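Local structure of OmpT protein (6EHD) at residues A262-E274 against V283-L295. The protein probably works as a general diffusion porin, a beta-barrel channel that lets small hydrophilic solutes and ions across the Vibrio cholerae outer membrane. The protein carries 1 engineered substitution. Residues are numbered along the deposited sequence; the frame is centred on the assembly and turned at random.
Sequences ADEDGTLVYLGVE and VYAEYGYGDGTTL. With C8E ((hydroxyethyloxy)tri(ethyloxy)octane), chain F.
Strands 263-276 and 281-291 form an antiparallel beta hairpin in the wall of the porin barrel, and Val-269 faces Tyr-289 near its middle. Thr-267, Val-269, Leu-271 and Val-273 pair with Asp-291, Tyr-289, Tyr-287 and Ala-285, two backbone hydrogen bonds to each pair; that between Tyr-289 N and Val-269 O is 2.8 Å long. All eight side chains share the outer face, and Val-273 CG1 meets Ala-285 CB at 4.3 Å. A detergent molecule near Leu-271 fits a lipid-facing surface. Tyr-287 OH bonds to Asn-315 OD1 on the next strand, 314-324, and Tyr-289 OH to Ser-313 OG just before it.

Leu-268, Tyr-270, Glu-274, Tyr-284 and Glu-286 occupy the opposite, lumenal face. Glu-286, extended with CG anti to the backbone N (chi1 -171°), sets OE2 4.1 Å from Tyr-270 CB, oblique to the ring. Its OE1 is bonded to Tyr-248 OH of the neighbouring strand 245-258 and to Tyr-101 N, its OE2 to Phe-103 N; the two backbone amides tie the segment running inward from the wall to this hairpin. Leu-268 reaches over Gly-290, its CD2 3.5 Å from Tyr-289 O, while CD1 lies in plane at the edge of the Tyr-270 ring. A second detergent molecule, C8E, lies along this face, with C8E O21 3.4 Å from Thr-267 O.

The strand breaks direction at Gly-292, where Gly-266 comes within 4.2 Å, CA to CA. Beyond the bend, Thr-293 N still bonds to Asp-265 O, its N-H coming in 39° off the plane of the carbonyl. The side chains of Glu-264 and Thr-293 lie roughly perpendicular, Glu-264 CB 3.8 Å from Thr-293 OG1. Asp-265 OD2 is bonded to Tyr-253 OH of strand 245-258, and a water that accepts from Thr-267 OG1 at 2.8 Å donates to Asp-265 OD1 and Asp-291 O.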
loop_
_atom_site.group_PDB
_atom_site.type_symbol
_atom_site.label_atom_id
_atom_site.label_comp_id
_atom_site.label_asym_id
_atom_site.label_seq_id
_atom_site.Cartn_x
_atom_site.Cartn_y
_atom_site.Cartn_z
ATOM N N ALA A 262 -27.950 4.989 5.971
ATOM C CA ALA A 262 -26.920 4.918 7.023
ATOM C C ALA A 262 -25.598 5.678 6.598
ATOM O O ALA A 262 -25.169 5.540 5.443
ATOM C CB ALA A 262 -26.630 3.459 7.320
ATOM N N ASP A 263 -25.059 6.530 7.471
ATOM C CA ASP A 263 -23.832 7.339 7.198
ATOM C C ASP A 263 -22.858 7.074 8.331
ATOM O O ASP A 263 -23.263 7.006 9.516
ATOM C CB ASP A 263 -24.112 8.841 7.210
ATOM C CG ASP A 263 -24.538 9.387 5.866
ATOM O OD1 ASP A 263 -23.995 9.001 4.823
ATOM O OD2 ASP A 263 -25.434 10.246 5.846
ATOM N N GLU A 264 -21.566 6.961 8.029
ATOM C CA GLU A 264 -20.530 7.022 9.147
ATOM C C GLU A 264 -19.350 7.900 8.683
ATOM O O GLU A 264 -19.356 8.335 7.545
ATOM C CB GLU A 264 -20.026 5.643 9.525
ATOM C CG GLU A 264 -21.082 4.618 9.895
ATOM C CD GLU A 264 -21.508 4.579 11.338
ATOM O OE1 GLU A 264 -21.022 5.362 12.178
ATOM O OE2 GLU A 264 -22.354 3.706 11.646
ATOM N N ASP A 265 -18.384 8.132 9.555
ATOM C CA ASP A 265 -17.105 8.774 9.126
ATOM C C ASP A 265 -15.989 8.339 10.081
ATOM O O ASP A 265 -16.279 7.739 11.164
ATOM C CB ASP A 265 -17.229 10.306 8.991
ATOM C CG ASP A 265 -17.548 11.069 10.271
ATOM O OD1 ASP A 265 -17.243 10.628 11.383
ATOM O OD2 ASP A 265 -17.879 12.257 10.109
ATOM N N GLY A 266 -14.740 8.661 9.707
ATOM C CA GLY A 266 -13.541 8.288 10.485
ATOM C C GLY A 266 -12.425 9.295 10.288
ATOM O O GLY A 266 -12.280 9.820 9.172
ATOM N N THR A 267 -11.693 9.596 11.379
ATOM C CA THR A 267 -10.587 10.541 11.416
ATOM C C THR A 267 -9.344 9.795 11.930
ATOM O O THR A 267 -9.463 9.050 12.941
ATOM C CB THR A 267 -10.949 11.699 12.352
ATOM O OG1 THR A 267 -12.104 12.406 11.794
ATOM C CG2 THR A 267 -9.843 12.662 12.401
ATOM N N LEU A 268 -8.194 10.014 11.256
ATOM C CA LEU A 268 -6.893 9.477 11.746
ATOM C C LEU A 268 -5.883 10.579 11.655
ATOM O O LEU A 268 -5.713 11.190 10.583
ATOM C CB LEU A 268 -6.476 8.181 10.952
ATOM C CG LEU A 268 -5.218 7.376 11.330
ATOM C CD1 LEU A 268 -3.943 8.132 11.096
ATOM C CD2 LEU A 268 -5.259 6.890 12.763
ATOM N N VAL A 269 -5.210 10.914 12.774
ATOM C CA VAL A 269 -4.117 11.892 12.769
ATOM C C VAL A 269 -2.834 11.165 13.268
ATOM O O VAL A 269 -2.882 10.376 14.244
ATOM C CB VAL A 269 -4.423 13.106 13.704
ATOM C CG1 VAL A 269 -3.252 14.060 13.723
ATOM C CG2 VAL A 269 -5.681 13.869 13.209
ATOM N N TYR A 270 -1.679 11.461 12.667
ATOM C CA TYR A 270 -0.392 10.903 13.131
ATOM C C TYR A 270 0.643 11.998 13.217
ATOM O O TYR A 270 0.606 12.992 12.446
ATOM C CB TYR A 270 0.081 9.651 12.299
ATOM C CG TYR A 270 0.322 9.921 10.816
ATOM C CD1 TYR A 270 1.505 10.528 10.333
ATOM C CD2 TYR A 270 -0.711 9.633 9.880
ATOM C CE1 TYR A 270 1.646 10.778 8.973
ATOM C CE2 TYR A 270 -0.585 9.905 8.517
ATOM C CZ TYR A 270 0.593 10.499 8.065
ATOM O OH TYR A 270 0.706 10.776 6.705
ATOM N N LEU A 271 1.626 11.818 14.141
ATOM C CA LEU A 271 2.788 12.699 14.226
ATOM C C LEU A 271 4.009 11.792 14.614
ATOM O O LEU A 271 3.858 10.946 15.485
ATOM C CB LEU A 271 2.583 13.667 15.439
ATOM C CG LEU A 271 3.676 14.665 15.828
ATOM C CD1 LEU A 271 4.197 15.566 14.723
ATOM C CD2 LEU A 271 3.296 15.587 17.013
ATOM N N GLY A 272 5.127 11.942 13.939
ATOM C CA GLY A 272 6.299 11.080 14.257
ATOM C C GLY A 272 7.598 11.678 13.879
ATOM O O GLY A 272 7.715 12.817 13.352
ATOM N N VAL A 273 8.677 10.913 14.218
ATOM C CA VAL A 273 9.997 11.307 13.960
ATOM C C VAL A 273 10.817 10.113 13.450
ATOM O O VAL A 273 10.622 9.001 13.948
ATOM C CB VAL A 273 10.704 11.887 15.234
ATOM C CG1 VAL A 273 10.709 10.963 16.372
ATOM C CG2 VAL A 273 12.122 12.340 14.934
ATOM N N GLU A 274 11.640 10.382 12.413
ATOM C CA GLU A 274 12.570 9.392 11.801
ATOM C C GLU A 274 13.985 9.817 12.035
ATOM O O GLU A 274 14.384 10.970 11.715
ATOM C CB GLU A 274 12.299 9.294 10.273
ATOM C CG GLU A 274 13.303 8.406 9.424
ATOM C CD GLU A 274 13.153 8.799 7.934
ATOM O OE1 GLU A 274 12.209 8.295 7.265
ATOM O OE2 GLU A 274 13.821 9.753 7.480
ATOM N N VAL A 283 15.745 4.377 12.868
ATOM C CA VAL A 283 14.739 4.179 13.920
ATOM C C VAL A 283 13.636 5.256 13.765
ATOM O O VAL A 283 13.826 6.274 13.102
ATOM C CB VAL A 283 15.326 4.273 15.374
ATOM C CG1 VAL A 283 16.350 3.109 15.556
ATOM C CG2 VAL A 283 15.958 5.597 15.626
ATOM N N TYR A 284 12.519 4.959 14.380
ATOM C CA TYR A 284 11.378 5.890 14.294
ATOM C C TYR A 284 10.396 5.701 15.476
ATOM O O TYR A 284 10.288 4.603 16.070
ATOM C CB TYR A 284 10.601 5.646 12.943
ATOM C CG TYR A 284 10.526 4.224 12.465
ATOM C CD1 TYR A 284 11.546 3.659 11.714
ATOM C CD2 TYR A 284 9.495 3.411 12.820
ATOM C CE1 TYR A 284 11.546 2.331 11.325
ATOM C CE2 TYR A 284 9.439 2.071 12.376
ATOM C CZ TYR A 284 10.513 1.508 11.671
ATOM O OH TYR A 284 10.426 0.166 11.258
ATOM N N ALA A 285 9.631 6.775 15.775
ATOM C CA ALA A 285 8.625 6.728 16.802
ATOM C C ALA A 285 7.402 7.569 16.341
ATOM O O ALA A 285 7.615 8.679 15.776
ATOM C CB ALA A 285 9.188 7.355 18.092
ATOM N N GLU A 286 6.217 7.052 16.632
ATOM C CA GLU A 286 5.011 7.670 16.135
ATOM C C GLU A 286 3.860 7.611 17.116
ATOM O O GLU A 286 3.623 6.603 17.788
ATOM C CB GLU A 286 4.611 6.869 14.799
ATOM C CG GLU A 286 3.480 7.481 13.970
ATOM C CD GLU A 286 3.334 6.672 12.621
ATOM O OE1 GLU A 286 4.404 6.617 11.908
ATOM O OE2 GLU A 286 2.229 6.162 12.352
ATOM N N TYR A 287 3.056 8.680 17.096
ATOM C CA TYR A 287 1.738 8.698 17.792
ATOM C C TYR A 287 0.611 8.759 16.744
ATOM O O TYR A 287 0.700 9.546 15.770
ATOM C CB TYR A 287 1.702 9.983 18.615
ATOM C CG TYR A 287 0.320 10.349 19.165
ATOM C CD1 TYR A 287 -0.368 9.485 20.019
ATOM C CD2 TYR A 287 -0.361 11.514 18.729
ATOM C CE1 TYR A 287 -1.670 9.825 20.523
ATOM C CE2 TYR A 287 -1.666 11.825 19.187
ATOM C CZ TYR A 287 -2.300 10.988 20.109
ATOM O OH TYR A 287 -3.581 11.344 20.611
ATOM N N GLY A 288 -0.410 7.955 16.968
ATOM C CA GLY A 288 -1.633 7.908 16.170
ATOM C C GLY A 288 -2.930 8.095 17.015
ATOM O O GLY A 288 -3.121 7.378 17.982
ATOM N N TYR A 289 -3.798 9.042 16.585
ATOM C CA TYR A 289 -5.134 9.278 17.213
ATOM C C TYR A 289 -6.210 8.888 16.199
ATOM O O TYR A 289 -6.192 9.419 15.028
ATOM C CB TYR A 289 -5.251 10.754 17.580
ATOM C CG TYR A 289 -6.693 11.054 18.023
ATOM C CD1 TYR A 289 -7.117 10.784 19.336
ATOM C CD2 TYR A 289 -7.623 11.527 17.118
ATOM C CE1 TYR A 289 -8.441 11.050 19.727
ATOM C CE2 TYR A 289 -8.967 11.816 17.517
ATOM C CZ TYR A 289 -9.341 11.579 18.820
ATOM O OH TYR A 289 -10.655 11.819 19.223
ATOM N N GLY A 290 -7.076 7.908 16.529
ATOM C CA GLY A 290 -8.163 7.477 15.657
ATOM C C GLY A 290 -9.561 7.709 16.297
ATOM O O GLY A 290 -9.697 7.542 17.510
ATOM N N ASP A 291 -10.561 8.097 15.501
ATOM C CA ASP A 291 -11.977 8.194 16.000
ATOM C C ASP A 291 -12.924 7.903 14.867
ATOM O O ASP A 291 -12.907 8.629 13.841
ATOM C CB ASP A 291 -12.208 9.575 16.564
ATOM C CG ASP A 291 -13.545 9.679 17.371
ATOM O OD1 ASP A 291 -13.797 8.808 18.178
ATOM O OD2 ASP A 291 -14.317 10.569 17.079
ATOM N N GLY A 292 -13.780 6.879 15.042
ATOM C CA GLY A 292 -14.777 6.555 14.057
ATOM C C GLY A 292 -14.536 5.294 13.335
ATOM O O GLY A 292 -13.874 4.365 13.872
ATOM N N THR A 293 -15.026 5.235 12.095
ATOM C CA THR A 293 -15.073 4.036 11.279
ATOM C C THR A 293 -14.027 3.936 10.139
ATOM O O THR A 293 -13.781 4.974 9.509
ATOM C CB THR A 293 -16.474 3.999 10.638
ATOM O OG1 THR A 293 -17.458 3.845 11.700
ATOM C CG2 THR A 293 -16.626 2.871 9.649
ATOM N N THR A 294 -13.458 2.744 9.918
ATOM C CA THR A 294 -12.841 2.334 8.627
ATOM C C THR A 294 -13.466 1.064 8.133
ATOM O O THR A 294 -13.715 0.176 8.997
ATOM C CB THR A 294 -11.287 2.219 8.705
ATOM O OG1 THR A 294 -10.740 1.803 7.450
ATOM C CG2 THR A 294 -10.812 1.192 9.742
ATOM N N LEU A 295 -13.702 0.932 6.806
ATOM C CA LEU A 295 -14.050 -0.350 6.172
ATOM C C LEU A 295 -12.856 -1.290 5.924
ATOM O O LEU A 295 -13.031 -2.362 5.381
ATOM C CB LEU A 295 -14.914 -0.189 4.922
ATOM C CG LEU A 295 -16.149 0.687 5.193
ATOM C CD1 LEU A 295 -16.933 0.847 3.904
ATOM C CD2 LEU A 295 -16.985 0.115 6.326
HETATM O O9 C8E F . -7.402 -2.513 15.475
HETATM C C10 C8E F . -7.042 -1.255 16.011
HETATM C C11 C8E F . -5.859 -0.704 15.239
HETATM O O12 C8E F . -5.793 0.698 15.541
HETATM C C13 C8E F . -5.011 1.445 14.620
HETATM C C14 C8E F . -5.223 2.948 14.662
HETATM O O15 C8E F . -6.588 3.399 14.412
HETATM C C16 C8E F . -6.986 3.082 13.080
HETATM C C17 C8E F . -8.484 3.038 13.091
HETATM O O18 C8E F . -8.893 4.318 12.668
HETATM C C19 C8E F . -9.621 4.293 11.452
HETATM C C20 C8E F . -10.998 4.677 11.892
HETATM O O21 C8E F . -10.981 6.068 12.175
HETATM O O HOH W 1 -18.381 5.878 12.893
HETATM O O HOH W 2 -14.503 11.084 12.543
#